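Ribose-phosphate pyrophosphokinase (Mycobacterium smegmatis, PDB 5MP7) catalyses the transfer of the pyrophosphoryl group of ATP to the 1-hydroxyl of ribose 5-phosphate, forming PRPP, the activated ribose for nucleotide biosynthesis. Local coordinates at the interface of chains A and B. Sequence-based numbering; all coordinates share one arbitrary frame. Chains: chain A/B, Ribose-phosphate pyrophosphokinase.

The interface of chains A and B. Residues chain A 72, 102, 116, 119; chain B 46, 48, 76, 80.
A:Tyr102 points its phenol toward chain B and meets the start of strand 48-52 through its hydroxyl. The patch is part of a two-fold symmetric interface between N-terminal domains in this class I PRPP synthetase, a family that assembles as hexamers, and helix 71-87 of both subunits contributes to it. The backbone N-H of B:Ile48 gives a nearly straight hydrogen bond to A:Tyr102 OH (3.2 Å, 165° at the hydrogen). The same hydroxyl donates to the side-chain carbonyl oxygen OD1 of A:Asn72 at 2.7 Å, in the carbonyl plane and on a lone pair. This bond turns the hydroxyl hydrogen toward chain A and lets the oxygen accept from B:Ile48. Tyrosine suits this place because its long, rigid ring carries a polar atom to the partner's backbone while offering a flat carbon face: CD1 of B:Ile80 comes over that face at the hydroxyl end, 3.8 Å from A:Tyr102 CZ, and the B:Ile48 N-H approaches from the opposite side of the ring plane.

With CG anti to the carbonyl carbon (chi1 -59°), A:Asn72 is crossed obliquely by the flexible, unbranched start of B:Met76. CB of the methionine lies over the amide face, and its CG is 3.5 Å from A:Asn72 OD1. Asparagine pairs an acceptor with a donor: OD1 takes the phenol hydrogen, and ND2 offers a weak bond to the carbonyl O of B:Gly46, in a loop predicted to bind ATP.

Branched B:Ile80 also turns CG1 to A:Leu119, whose forked end it crosses at about a right angle, 4.1 Å from CD2. A:Ser116 OG packs against the same CG1; small and polar, it also hydrogen-bonds a water (2.6 Å) that bridges to the backbone O of B:Ile48.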
ATOM      1  N   ASN A  72      -5.444  42.093 -25.722  1.00 35.58           N
ATOM      2  CA  ASN A  72      -4.693  41.272 -26.658  1.00 31.99           C
ATOM      3  C   ASN A  72      -5.497  40.126 -27.277  1.00 32.70           C
ATOM      4  O   ASN A  72      -5.289  39.768 -28.438  1.00 28.19           O
ATOM      5  CB  ASN A  72      -3.455  40.740 -25.967  1.00 31.85           C
ATOM      6  CG  ASN A  72      -2.576  41.863 -25.471  1.00 34.34           C
ATOM      7  OD1 ASN A  72      -2.091  42.693 -26.280  1.00 33.34           O
ATOM      8  ND2 ASN A  72      -2.381  41.934 -24.149  1.00 33.16           N
ATOM      9  N   TYR A 102      -2.650  50.025 -28.447  1.00 23.52           N
ATOM     10  CA  TYR A 102      -1.274  50.394 -28.349  1.00 22.25           C
ATOM     11  C   TYR A 102      -0.980  51.782 -28.890  1.00 23.83           C
ATOM     12  O   TYR A 102       0.180  52.111 -29.133  1.00 25.10           O
ATOM     13  CB  TYR A 102      -0.371  49.330 -29.004  1.00 23.07           C
ATOM     14  CG  TYR A 102      -0.339  48.091 -28.221  1.00 21.33           C
ATOM     15  CD1 TYR A 102       0.480  47.988 -27.138  1.00 21.81           C
ATOM     16  CD2 TYR A 102      -1.173  47.019 -28.535  1.00 22.62           C
ATOM     17  CE1 TYR A 102       0.529  46.834 -26.390  1.00 22.14           C
ATOM     18  CE2 TYR A 102      -1.149  45.854 -27.804  1.00 21.35           C
ATOM     19  CZ  TYR A 102      -0.287  45.767 -26.725  1.00 22.12           C
ATOM     20  OH  TYR A 102      -0.306  44.671 -25.918  1.00 21.41           O
ATOM     21  N   SER A 116       4.930  49.987 -30.575  1.00 26.53           N
ATOM     22  CA  SER A 116       3.839  49.017 -30.649  1.00 25.10           C
ATOM     23  C   SER A 116       2.691  49.422 -31.556  1.00 24.12           C
ATOM     24  O   SER A 116       2.041  48.559 -32.113  1.00 23.30           O
ATOM     25  CB  SER A 116       3.306  48.763 -29.277  1.00 25.06           C
ATOM     26  OG  SER A 116       4.253  48.031 -28.587  1.00 28.48           O
ATOM     27  N   LEU A 119       3.639  48.312 -34.890  1.00 24.08           N
ATOM     28  CA  LEU A 119       3.536  46.849 -34.996  1.00 25.26           C
ATOM     29  C   LEU A 119       2.095  46.417 -35.236  1.00 26.13           C
ATOM     30  O   LEU A 119       1.858  45.575 -36.059  1.00 28.15           O
ATOM     31  CB  LEU A 119       4.072  46.154 -33.747  1.00 24.89           C
ATOM     32  CG  LEU A 119       3.951  44.634 -33.678  1.00 24.50           C
ATOM     33  CD1 LEU A 119       4.845  43.967 -34.697  1.00 24.16           C
ATOM     34  CD2 LEU A 119       4.263  44.171 -32.268  1.00 24.71           C
TER
ATOM     35  N   GLY B  46      -4.588  46.238 -20.239  1.00 45.29           N
ATOM     36  CA  GLY B  46      -4.109  44.971 -20.790  1.00 41.90           C
ATOM     37  C   GLY B  46      -2.937  45.175 -21.759  1.00 39.91           C
ATOM     38  O   GLY B  46      -2.244  44.213 -22.088  1.00 40.68           O
ATOM     39  N   ILE B  48       0.652  45.749 -23.036  1.00 41.00           N
ATOM     40  CA  ILE B  48       1.931  45.317 -22.467  1.00 40.41           C
ATOM     41  C   ILE B  48       3.015  46.358 -22.753  1.00 39.20           C
ATOM     42  O   ILE B  48       3.085  46.898 -23.846  1.00 33.33           O
ATOM     43  CB  ILE B  48       2.341  44.000 -23.092  1.00 37.41           C
ATOM     44  CG1 ILE B  48       1.335  42.934 -22.751  1.00 38.73           C
ATOM     45  CG2 ILE B  48       3.705  43.545 -22.616  1.00 39.96           C
ATOM     46  CD1 ILE B  48       1.204  41.944 -23.883  1.00 44.65           C
ATOM     47  N   MET B  76       1.356  38.228 -27.946  1.00 28.73           N
ATOM     48  CA  MET B  76       1.636  39.637 -28.156  1.00 30.57           C
ATOM     49  C   MET B  76       2.900  40.059 -27.433  1.00 31.55           C
ATOM     50  O   MET B  76       3.626  40.872 -27.962  1.00 32.32           O
ATOM     51  CB  MET B  76       0.483  40.525 -27.700  1.00 34.21           C
ATOM     52  CG  MET B  76      -0.731  40.451 -28.588  1.00 38.61           C
ATOM     53  SD  MET B  76      -0.449  40.855 -30.323  1.00 52.02           S
ATOM     54  CE  MET B  76       0.502  42.374 -30.155  1.00 42.78           C
ATOM     55  N   ILE B  80       5.959  41.876 -29.337  1.00 29.27           N
ATOM     56  CA  ILE B  80       6.425  43.186 -28.892  1.00 29.98           C
ATOM     57  C   ILE B  80       7.940  43.166 -28.603  1.00 27.51           C
ATOM     58  O   ILE B  80       8.628  44.087 -28.965  1.00 24.86           O
ATOM     59  CB  ILE B  80       5.581  43.703 -27.695  1.00 29.99           C
ATOM     60  CG1 ILE B  80       4.218  44.152 -28.213  1.00 31.43           C
ATOM     61  CG2 ILE B  80       6.212  44.888 -26.997  1.00 29.60           C
ATOM     62  CD1 ILE B  80       3.153  44.159 -27.154  1.00 30.42           C
TER
HETATM   63  O   HOH W   1       4.228  48.361 -26.012  1.00 39.52           O